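Local coordinates for protein cellulase IBT99 (Metagenomes, PDB 6WBT) that probably hydrolyses 6-phospho-alpha-glucosides as a family 4 glycosidase that works with NAD and a manganese ion, at residues M86-D97 and T118-M127; E135-N146 and P163-C171. All coordinates share one frame; numbering follows the deposited sequence.

Contact 1 of 2, residues M86-D97 and T118-M127; sequences MRVGGLKMRVKD and TYGMRTIYPM. With NAD (nicotinamide-adenine-dinucleotide), chain G; G6P (6-O-phosphono-alpha-D-glucopyranose), chain F.
Arg122 reaches from helix 114-136 to Val88 and Asp97, tying the turn after strand 81-84 and, two turns in, helix 90-103 to the second helix of the crossover in this Rossmann-type NAD-binding domain. Segments 90-97 and 118-127 run roughly antiparallel, their axes at 147°. At the base of the arginine, CB packs at 3.8 Å on CG1 of Val88, whose small branched side chain fits close against the helix. Further out CD lies beside Val88 O, and the bend at chi3 (-60°) sets NE to donate to that oxygen at 3.2 Å from above the carbonyl plane. Met93 CB sits over the centre of one guanidinium face, while Tyr119 CA lies on the opposite face, toward its rim. At the tip NH1 and NH2 both grip Asp97 OD2 end-on, at 2.8 Å and 2.7 Å, in a buried salt bridge; NH1 also bonds Asn435. Gly89 suits the type II turn from Arg87 to Gly90, since its positive phi would jam a CB against the preceding carbonyl. The turn delivers Arg87 to the dinucleotide, where NE donates to the bridging O3 at 3.0 Å and NH2 to O2N. Across from it, the Tyr119 hydroxyl touches Arg87 CG at 3.3 Å and donates to ribose O3D of NAD, which lies in the plane of the tyrosine ring at 2.6 Å from OH.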
# COMPACT_ATOMS: atom_id res chain seq x y z
N MSE A 86 4.65 -5.99 35.95
CA MSE A 86 5.87 -5.38 36.47
C MSE A 86 5.83 -3.86 36.34
O MSE A 86 5.13 -3.31 35.49
CB MSE A 86 7.10 -5.93 35.74
CG MSE A 86 7.19 -5.50 34.28
SE MSE A 86 8.79 -6.16 33.39
CE MSE A 86 8.44 -8.08 33.51
N ARG A 87 6.59 -3.19 37.20
CA ARG A 87 6.81 -1.74 37.12
C ARG A 87 8.31 -1.53 37.34
O ARG A 87 8.76 -1.36 38.47
CB ARG A 87 5.97 -0.98 38.14
CG ARG A 87 6.13 0.53 38.06
CD ARG A 87 5.40 1.24 39.19
NE ARG A 87 3.96 1.04 39.13
CZ ARG A 87 3.13 1.83 38.46
NH1 ARG A 87 3.60 2.87 37.78
NH2 ARG A 87 1.82 1.58 38.46
N VAL A 88 9.07 -1.54 36.24
CA VAL A 88 10.51 -1.37 36.34
C VAL A 88 10.82 -0.01 36.94
O VAL A 88 10.33 1.02 36.48
CB VAL A 88 11.16 -1.54 34.96
CG1 VAL A 88 12.67 -1.38 35.07
CG2 VAL A 88 10.80 -2.89 34.36
N GLY A 89 11.65 -0.01 37.98
CA GLY A 89 11.93 1.19 38.74
C GLY A 89 10.97 1.45 39.88
O GLY A 89 11.27 2.28 40.74
N GLY A 90 9.82 0.77 39.90
CA GLY A 90 8.85 0.94 40.96
C GLY A 90 8.20 2.32 40.94
O GLY A 90 8.40 3.13 40.03
N LEU A 91 7.40 2.56 41.98
CA LEU A 91 6.78 3.87 42.14
C LEU A 91 7.80 4.95 42.47
O LEU A 91 7.49 6.14 42.33
CB LEU A 91 5.70 3.82 43.22
CG LEU A 91 4.48 2.96 42.92
CD1 LEU A 91 3.51 2.97 44.09
CD2 LEU A 91 3.79 3.43 41.65
N LYS A 92 9.00 4.56 42.90
CA LYS A 92 10.05 5.54 43.17
C LYS A 92 10.48 6.26 41.90
O LYS A 92 10.65 7.48 41.90
CB LYS A 92 11.24 4.84 43.83
CG LYS A 92 12.60 5.41 43.44
CD LYS A 92 13.70 4.38 43.65
CE LYS A 92 15.00 4.82 43.00
NZ LYS A 92 16.04 3.76 43.07
N MSE A 93 10.65 5.52 40.81
CA MSE A 93 11.07 6.11 39.55
C MSE A 93 9.92 6.81 38.85
O MSE A 93 10.13 7.69 38.01
CB MSE A 93 11.68 5.05 38.63
CG MSE A 93 13.09 4.63 39.01
SE MSE A 93 14.30 6.16 39.11
CE MSE A 93 13.99 6.90 37.34
N ARG A 94 8.69 6.43 39.20
CA ARG A 94 7.52 7.06 38.60
C ARG A 94 7.39 8.51 39.04
O ARG A 94 7.11 9.39 38.21
CB ARG A 94 6.25 6.28 38.94
CG ARG A 94 4.99 6.92 38.41
CD ARG A 94 3.75 6.10 38.73
NE ARG A 94 2.54 6.75 38.24
CZ ARG A 94 1.32 6.23 38.32
NH1 ARG A 94 1.15 5.04 38.88
NH2 ARG A 94 0.28 6.90 37.85
N VAL A 95 7.59 8.78 40.33
CA VAL A 95 7.49 10.16 40.81
C VAL A 95 8.65 10.99 40.30
O VAL A 95 8.53 12.22 40.15
CB VAL A 95 7.39 10.19 42.35
CG1 VAL A 95 6.32 9.24 42.83
CG2 VAL A 95 8.73 9.85 42.98
N LYS A 96 9.79 10.36 40.01
CA LYS A 96 10.92 11.10 39.47
C LYS A 96 10.70 11.45 38.00
O LYS A 96 11.16 12.50 37.54
CB LYS A 96 12.21 10.31 39.65
CG LYS A 96 13.47 11.12 39.40
CD LYS A 96 13.50 12.36 40.28
CE LYS A 96 14.69 13.25 39.96
NZ LYS A 96 14.67 14.51 40.76
N ASP A 97 10.00 10.59 37.26
CA ASP A 97 9.66 10.92 35.88
C ASP A 97 8.65 12.06 35.83
O ASP A 97 8.77 12.97 35.00
CB ASP A 97 9.10 9.68 35.17
CG ASP A 97 10.11 8.55 35.10
OD1 ASP A 97 11.27 8.76 35.50
OD2 ASP A 97 9.73 7.45 34.63
N THR A 118 9.98 7.59 29.06
CA THR A 118 11.02 7.21 30.00
C THR A 118 10.67 5.89 30.69
O THR A 118 11.52 5.00 30.81
CB THR A 118 11.23 8.31 31.03
OG1 THR A 118 11.58 9.53 30.36
CG2 THR A 118 12.33 7.94 32.00
N TYR A 119 9.43 5.76 31.14
CA TYR A 119 8.96 4.50 31.71
C TYR A 119 9.02 3.38 30.69
O TYR A 119 9.26 2.22 31.04
CB TYR A 119 7.54 4.67 32.25
CG TYR A 119 6.97 3.47 32.97
CD1 TYR A 119 7.79 2.58 33.65
CD2 TYR A 119 5.60 3.23 32.96
CE1 TYR A 119 7.26 1.48 34.30
CE2 TYR A 119 5.07 2.14 33.61
CZ TYR A 119 5.90 1.26 34.28
OH TYR A 119 5.36 0.17 34.92
N GLY A 120 8.81 3.70 29.41
CA GLY A 120 8.83 2.67 28.38
C GLY A 120 10.21 2.06 28.18
O GLY A 120 10.34 0.84 28.07
N MSE A 121 11.24 2.89 28.13
CA MSE A 121 12.60 2.41 27.88
C MSE A 121 13.14 1.59 29.05
O MSE A 121 14.04 0.78 28.87
CB MSE A 121 13.54 3.58 27.57
CG MSE A 121 13.27 4.26 26.24
SE MSE A 121 14.88 5.04 25.47
CE MSE A 121 15.95 3.42 25.31
N ARG A 122 12.58 1.81 30.24
CA ARG A 122 12.93 0.98 31.38
C ARG A 122 12.33 -0.42 31.27
O ARG A 122 12.86 -1.36 31.87
CB ARG A 122 12.48 1.62 32.69
CG ARG A 122 13.30 2.82 33.13
CD ARG A 122 13.03 3.13 34.60
NE ARG A 122 11.63 3.43 34.86
CZ ARG A 122 11.12 4.66 34.86
NH1 ARG A 122 11.90 5.70 34.62
NH2 ARG A 122 9.83 4.84 35.10
N THR A 123 11.24 -0.57 30.52
CA THR A 123 10.48 -1.81 30.48
C THR A 123 10.78 -2.67 29.26
O THR A 123 10.42 -3.85 29.25
CB THR A 123 8.98 -1.51 30.53
OG1 THR A 123 8.75 -0.39 31.41
CG2 THR A 123 8.19 -2.71 31.05
N ILE A 124 11.44 -2.12 28.23
CA ILE A 124 11.62 -2.85 26.98
C ILE A 124 12.41 -4.13 27.21
O ILE A 124 11.90 -5.24 27.00
CB ILE A 124 12.30 -1.95 25.93
CG1 ILE A 124 11.37 -0.81 25.51
CG2 ILE A 124 12.72 -2.77 24.71
CD1 ILE A 124 11.95 0.11 24.47
N TYR A 125 13.66 -4.00 27.64
CA TYR A 125 14.53 -5.17 27.78
C TYR A 125 14.13 -6.08 28.94
O TYR A 125 14.22 -7.31 28.79
CB TYR A 125 15.99 -4.72 27.94
CG TYR A 125 16.63 -4.32 26.62
CD1 TYR A 125 16.84 -5.26 25.62
CD2 TYR A 125 17.02 -3.01 26.39
CE1 TYR A 125 17.41 -4.90 24.42
CE2 TYR A 125 17.60 -2.64 25.19
CZ TYR A 125 17.79 -3.59 24.21
OH TYR A 125 18.37 -3.23 23.01
N PRO A 126 13.70 -5.56 30.10
CA PRO A 126 13.17 -6.47 31.13
C PRO A 126 11.98 -7.29 30.65
O PRO A 126 11.82 -8.44 31.09
CB PRO A 126 12.77 -5.52 32.26
CG PRO A 126 13.73 -4.40 32.13
CD PRO A 126 13.92 -4.21 30.65
N MSE A 127 11.15 -6.75 29.77
CA MSE A 127 10.05 -7.52 29.19
C MSE A 127 10.57 -8.58 28.24
O MSE A 127 10.04 -9.69 28.18
CB MSE A 127 9.06 -6.60 28.47
CG MSE A 127 7.98 -6.01 29.36
SE MSE A 127 6.85 -7.40 30.13
CE MSE A 127 6.34 -8.32 28.49
PA NAD G . 4.11 -1.58 41.97
O1A NAD G . 5.30 -0.69 41.84
O2A NAD G . 3.26 -1.44 43.19
O5B NAD G . 4.59 -3.11 41.83
C5B NAD G . 5.33 -3.51 40.65
C4B NAD G . 6.10 -4.77 40.96
O4B NAD G . 6.90 -5.16 39.80
C3B NAD G . 7.10 -4.69 42.13
O3B NAD G . 6.91 -5.80 43.00
C2B NAD G . 8.46 -4.78 41.43
O2B NAD G . 9.50 -5.26 42.26
C1B NAD G . 8.10 -5.70 40.28
N9A NAD G . 9.09 -5.72 39.20
C8A NAD G . 9.82 -4.65 38.74
N7A NAD G . 10.63 -4.96 37.76
C5A NAD G . 10.43 -6.32 37.56
C6A NAD G . 11.01 -7.24 36.67
N6A NAD G . 11.94 -6.91 35.77
N1A NAD G . 10.59 -8.52 36.73
C2A NAD G . 9.66 -8.84 37.64
N3A NAD G . 9.05 -8.07 38.53
C4A NAD G . 9.48 -6.80 38.45
O3 NAD G . 3.17 -1.41 40.68
PN NAD G . 1.59 -1.27 40.50
O1N NAD G . 0.92 -2.40 41.22
O2N NAD G . 1.18 0.12 40.84
O5D NAD G . 1.46 -1.49 38.92
C5D NAD G . 2.04 -2.70 38.36
C4D NAD G . 2.05 -2.59 36.86
O4D NAD G . 0.69 -2.69 36.37
C3D NAD G . 2.57 -1.26 36.28
O3D NAD G . 3.45 -1.53 35.20
C2D NAD G . 1.27 -0.61 35.81
O2D NAD G . 1.45 0.43 34.85
C1D NAD G . 0.54 -1.82 35.26
N1N NAD G . -0.91 -1.56 35.04
C2N NAD G . -1.39 -1.42 33.77
C3N NAD G . -2.73 -1.15 33.54
C7N NAD G . -3.21 -1.07 32.12
O7N NAD G . -4.09 -0.27 31.82
N7N NAD G . -2.67 -1.90 31.23
C4N NAD G . -3.58 -1.00 34.64
C5N NAD G . -3.09 -1.18 35.91
C6N NAD G . -1.76 -1.46 36.09
C1 G6P F . -5.96 2.65 34.12
C2 G6P F . -4.88 2.82 33.06
C3 G6P F . -3.50 2.55 33.63
C4 G6P F . -3.29 3.36 34.91
C5 G6P F . -4.43 3.08 35.88
C6 G6P F . -4.27 3.82 37.20
O1 G6P F . -6.03 1.27 34.52
O2 G6P F . -5.13 1.91 31.97
O3 G6P F . -2.50 2.90 32.67
O4 G6P F . -2.04 3.00 35.51
O5 G6P F . -5.66 3.45 35.26
O6 G6P F . -3.01 4.49 37.27
P G6P F . -2.48 5.05 38.68
O1P G6P F . -1.86 6.38 38.34
O2P G6P F . -1.51 3.99 39.15
O3P G6P F . -3.73 5.14 39.52

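Contact 2 of 2, residues E135-N146 and P163-C171. With MN (manganese (II) ion), chain E; NAD (nicotinamide-adenine-dinucleotide), chain G.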
# COMPACT_ATOMS: atom_id res chain seq x y z
N GLU A 135 10.32 -18.85 26.82
CA GLU A 135 10.78 -19.64 25.68
C GLU A 135 11.73 -20.75 26.11
O GLU A 135 11.82 -21.78 25.44
CB GLU A 135 11.47 -18.73 24.66
CG GLU A 135 10.56 -17.72 23.99
CD GLU A 135 9.57 -18.36 23.04
OE1 GLU A 135 8.40 -17.93 23.03
OE2 GLU A 135 9.96 -19.30 22.32
N GLU A 136 12.43 -20.57 27.22
CA GLU A 136 13.45 -21.51 27.67
C GLU A 136 12.96 -22.46 28.75
O GLU A 136 13.31 -23.64 28.74
CB GLU A 136 14.68 -20.74 28.18
CG GLU A 136 16.01 -21.44 27.96
CD GLU A 136 17.19 -20.62 28.47
OE1 GLU A 136 17.21 -20.28 29.67
OE2 GLU A 136 18.09 -20.31 27.66
N TYR A 137 12.15 -21.97 29.68
CA TYR A 137 11.71 -22.74 30.84
C TYR A 137 10.25 -23.14 30.81
O TYR A 137 9.91 -24.24 31.24
CB TYR A 137 11.98 -21.94 32.13
CG TYR A 137 13.44 -21.63 32.38
CD1 TYR A 137 14.44 -22.52 31.98
CD2 TYR A 137 13.82 -20.45 33.00
CE1 TYR A 137 15.77 -22.24 32.21
CE2 TYR A 137 15.16 -20.17 33.23
CZ TYR A 137 16.13 -21.06 32.84
OH TYR A 137 17.46 -20.77 33.06
N ALA A 138 9.37 -22.28 30.30
CA ALA A 138 7.94 -22.54 30.40
C ALA A 138 7.50 -23.57 29.37
O ALA A 138 8.28 -24.08 28.56
CB ALA A 138 7.15 -21.24 30.24
N SER A 139 6.21 -23.90 29.41
CA SER A 139 5.62 -24.84 28.48
C SER A 139 5.71 -24.30 27.05
O SER A 139 5.77 -23.09 26.82
CB SER A 139 4.17 -25.13 28.84
OG SER A 139 3.51 -25.83 27.80
N LYS A 140 5.71 -25.23 26.09
CA LYS A 140 5.75 -24.84 24.69
C LYS A 140 4.45 -24.21 24.21
O LYS A 140 4.43 -23.60 23.14
CB LYS A 140 6.09 -26.06 23.82
CG LYS A 140 7.58 -26.27 23.60
CD LYS A 140 8.33 -26.50 24.90
CE LYS A 140 9.83 -26.56 24.68
NZ LYS A 140 10.58 -26.70 25.96
N LYS A 141 3.37 -24.33 24.99
CA LYS A 141 2.11 -23.65 24.71
C LYS A 141 1.81 -22.57 25.74
O LYS A 141 0.65 -22.33 26.07
CB LYS A 141 0.96 -24.64 24.63
CG LYS A 141 0.90 -25.45 23.34
CD LYS A 141 -0.43 -26.17 23.22
CE LYS A 141 -0.56 -26.87 21.87
NZ LYS A 141 -1.91 -27.48 21.70
N TYR A 142 2.85 -21.92 26.27
CA TYR A 142 2.66 -20.91 27.29
C TYR A 142 1.95 -19.69 26.70
O TYR A 142 1.87 -19.50 25.49
CB TYR A 142 4.00 -20.49 27.90
CG TYR A 142 4.82 -19.57 27.01
CD1 TYR A 142 5.67 -20.09 26.04
CD2 TYR A 142 4.74 -18.19 27.15
CE1 TYR A 142 6.42 -19.25 25.23
CE2 TYR A 142 5.48 -17.35 26.35
CZ TYR A 142 6.32 -17.89 25.39
OH TYR A 142 7.06 -17.05 24.59
N TRP A 143 1.42 -18.85 27.59
CA TRP A 143 0.81 -17.59 27.20
C TRP A 143 1.18 -16.53 28.22
O TRP A 143 1.06 -16.76 29.43
CB TRP A 143 -0.71 -17.71 27.09
CG TRP A 143 -1.17 -18.34 25.81
CD1 TRP A 143 -1.79 -19.55 25.68
CD2 TRP A 143 -1.03 -17.81 24.49
NE1 TRP A 143 -2.06 -19.79 24.35
CE2 TRP A 143 -1.60 -18.74 23.60
CE3 TRP A 143 -0.48 -16.63 23.97
CZ2 TRP A 143 -1.63 -18.54 22.23
CZ3 TRP A 143 -0.52 -16.43 22.60
CH2 TRP A 143 -1.09 -17.38 21.75
N ILE A 144 1.62 -15.37 27.74
CA ILE A 144 1.94 -14.23 28.59
C ILE A 144 0.88 -13.17 28.33
O ILE A 144 0.96 -12.42 27.35
CB ILE A 144 3.35 -13.69 28.32
CG1 ILE A 144 4.39 -14.78 28.52
CG2 ILE A 144 3.63 -12.50 29.23
CD1 ILE A 144 5.79 -14.32 28.25
N VAL A 145 -0.11 -13.10 29.21
CA VAL A 145 -1.11 -12.05 29.12
C VAL A 145 -0.54 -10.80 29.77
O VAL A 145 -0.70 -10.57 30.98
CB VAL A 145 -2.44 -12.49 29.77
CG1 VAL A 145 -3.45 -11.36 29.71
CG2 VAL A 145 -2.98 -13.73 29.06
N ASN A 146 0.16 -9.99 28.97
CA ASN A 146 0.85 -8.82 29.48
C ASN A 146 -0.10 -7.63 29.56
O ASN A 146 -0.75 -7.29 28.56
CB ASN A 146 2.05 -8.50 28.60
CG ASN A 146 2.75 -7.21 29.01
OD1 ASN A 146 2.79 -6.85 30.18
ND2 ASN A 146 3.30 -6.51 28.03
N PRO A 163 9.18 -11.56 17.69
CA PRO A 163 7.90 -11.64 16.97
C PRO A 163 7.16 -12.95 17.18
O PRO A 163 5.93 -12.98 17.06
CB PRO A 163 8.31 -11.47 15.50
CG PRO A 163 9.73 -10.95 15.53
CD PRO A 163 10.33 -11.53 16.77
N LYS A 164 7.87 -14.03 17.50
CA LYS A 164 7.26 -15.34 17.69
C LYS A 164 6.77 -15.57 19.11
O LYS A 164 6.31 -16.67 19.42
CB LYS A 164 8.26 -16.44 17.32
CG LYS A 164 8.77 -16.38 15.89
CD LYS A 164 7.66 -16.70 14.89
CE LYS A 164 8.22 -16.81 13.48
NZ LYS A 164 9.27 -17.86 13.39
N ALA A 165 6.85 -14.56 19.98
CA ALA A 165 6.47 -14.74 21.37
C ALA A 165 4.97 -14.96 21.50
O ALA A 165 4.16 -14.31 20.83
CB ALA A 165 6.88 -13.52 22.20
N ARG A 166 4.59 -15.91 22.37
CA ARG A 166 3.19 -16.19 22.65
C ARG A 166 2.72 -15.24 23.74
O ARG A 166 2.55 -15.60 24.91
CB ARG A 166 3.01 -17.66 23.04
CG ARG A 166 3.82 -18.62 22.19
CD ARG A 166 3.52 -20.08 22.51
NE ARG A 166 2.37 -20.58 21.77
CZ ARG A 166 1.16 -20.76 22.29
NH1 ARG A 166 0.18 -21.22 21.53
NH2 ARG A 166 0.94 -20.48 23.56
N ILE A 167 2.53 -13.98 23.34
CA ILE A 167 2.20 -12.90 24.26
C ILE A 167 1.00 -12.14 23.72
O ILE A 167 0.82 -12.01 22.50
CB ILE A 167 3.41 -11.96 24.48
CG1 ILE A 167 3.10 -10.89 25.53
CG2 ILE A 167 3.84 -11.32 23.16
CD1 ILE A 167 4.24 -9.92 25.77
N ILE A 168 0.17 -11.65 24.63
CA ILE A 168 -0.99 -10.82 24.29
C ILE A 168 -1.00 -9.62 25.22
O ILE A 168 -1.12 -9.77 26.44
CB ILE A 168 -2.31 -11.60 24.38
CG1 ILE A 168 -3.50 -10.64 24.39
CG2 ILE A 168 -2.32 -12.53 25.59
CD1 ILE A 168 -4.84 -11.33 24.43
N ASN A 169 -0.87 -8.42 24.65
CA ASN A 169 -0.84 -7.18 25.40
C ASN A 169 -2.23 -6.57 25.44
O ASN A 169 -2.85 -6.38 24.38
CB ASN A 169 0.16 -6.20 24.79
CG ASN A 169 1.54 -6.81 24.61
OD1 ASN A 169 2.37 -6.79 25.52
ND2 ASN A 169 1.79 -7.36 23.43
N ILE A 170 -2.71 -6.26 26.64
CA ILE A 170 -4.06 -5.76 26.84
C ILE A 170 -3.99 -4.50 27.70
O ILE A 170 -2.93 -4.08 28.16
CB ILE A 170 -4.99 -6.81 27.48
CG1 ILE A 170 -4.42 -7.27 28.83
CG2 ILE A 170 -5.19 -7.99 26.54
CD1 ILE A 170 -5.33 -8.23 29.57
N CYS A 171 -5.16 -3.90 27.93
CA CYS A 171 -5.28 -2.69 28.73
C CYS A 171 -6.71 -2.59 29.25
O CYS A 171 -7.66 -2.98 28.57
CB CYS A 171 -4.93 -1.44 27.92
SG CYS A 171 -5.22 0.12 28.77
MN MN E . -3.48 1.06 30.17
PA NAD G . 4.11 -1.58 41.97
O1A NAD G . 5.30 -0.69 41.84
O2A NAD G . 3.26 -1.44 43.19
O5B NAD G . 4.59 -3.11 41.83
C5B NAD G . 5.33 -3.51 40.65
C4B NAD G . 6.10 -4.77 40.96
O4B NAD G . 6.90 -5.16 39.80
C3B NAD G . 7.10 -4.69 42.13
O3B NAD G . 6.91 -5.80 43.00
C2B NAD G . 8.46 -4.78 41.43
O2B NAD G . 9.50 -5.26 42.26
C1B NAD G . 8.10 -5.70 40.28
N9A NAD G . 9.09 -5.72 39.20
C8A NAD G . 9.82 -4.65 38.74
N7A NAD G . 10.63 -4.96 37.76
C5A NAD G . 10.43 -6.32 37.56
C6A NAD G . 11.01 -7.24 36.67
N6A NAD G . 11.94 -6.91 35.77
N1A NAD G . 10.59 -8.52 36.73
C2A NAD G . 9.66 -8.84 37.64
N3A NAD G . 9.05 -8.07 38.53
C4A NAD G . 9.48 -6.80 38.45
O3 NAD G . 3.17 -1.41 40.68
PN NAD G . 1.59 -1.27 40.50
O1N NAD G . 0.92 -2.40 41.22
O2N NAD G . 1.18 0.12 40.84
O5D NAD G . 1.46 -1.49 38.92
C5D NAD G . 2.04 -2.70 38.36
C4D NAD G . 2.05 -2.59 36.86
O4D NAD G . 0.69 -2.69 36.37
C3D NAD G . 2.57 -1.26 36.28
O3D NAD G . 3.45 -1.53 35.20
C2D NAD G . 1.27 -0.61 35.81
O2D NAD G . 1.45 0.43 34.85
C1D NAD G . 0.54 -1.82 35.26
N1N NAD G . -0.91 -1.56 35.04
C2N NAD G . -1.39 -1.42 33.77
C3N NAD G . -2.73 -1.15 33.54
C7N NAD G . -3.21 -1.07 32.12
O7N NAD G . -4.09 -0.27 31.82
N7N NAD G . -2.67 -1.90 31.23
C4N NAD G . -3.58 -1.00 34.64
C5N NAD G . -3.09 -1.18 35.91
C6N NAD G . -1.76 -1.46 36.09
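Arg166 keeps its CG beside the backbone N and bends at chi3 (86°), which swings the guanidinium back over the indole of Trp143, itself turned beside its own backbone N. CZ lies 4.0 Å from the centroid of the Trp143 six-membered ring, a cation-pi contact made with the planes 52° apart, so the guanidinium leans over the face and does not stack flat. Lys141 CA lies over the opposite face of the guanidinium, toward the rim. The aliphatic base is used as well: Arg166 CB makes CH-pi contacts with both Trp143 and Tyr142, 4.2 Å from the Tyr142 centroid. NH2 also donates to Tyr142 O, although the modelled length of that bond is doubtful. With an alanine in place of Trp143, the guanidinium would probably lose its pi face and be left freer to turn.

Beyond this point, strands 143-146 and 167-170 run parallel as neighbours in a beta-alpha-beta crossover through helix 151-161. Ile144 N bonds Arg166 O at 3.0 Å, Ile168 N bonds Ile144 O at 2.9 Å, and the ladder ends with Ile170 N on Asn146 O. Val145 and Ile168 lie side by side, CG2 to CG2 3.7 Å, on the face packed by helix 321-334, where beta-branched residues suit the extended backbone. On the other face Asn146 ND2 donates to Asn169 OD1 at 2.7 Å in the carbonyl plane of Asn169, the amides turned 79° apart; Asn146 OD1 bonds Ser148. Just past the ladder, Cys171 SG binds manganese at 2.4 Å, and the nicotinamide O7N shares the ion. The chemistry thus passes from a cation over the indole face, through apolar and amide pairs, to a sulfur ligand that ties the strand end to metal and cofactor.

How the contacts relate
Both contacts use helix 114-136 and serve the same NAD, but they lie in series along the chain with centres about 21 Å apart. Contact 1 is largely buried, and its polar chemistry is largely that of arginines: a salt bridge within the protein, with other arginines turned to the phosphates of the ligands. Contact 2 is only partly buried. Its outer end carries lysines and a cation on an indole, its middle is backbone ladder and apolar sheet faces, and its inner end reaches the metal. They meet where Met127 CE of contact 1 packs against Asn146 ND2 and Ile167 CD1 of contact 2, placing the helix over that face of the sheet.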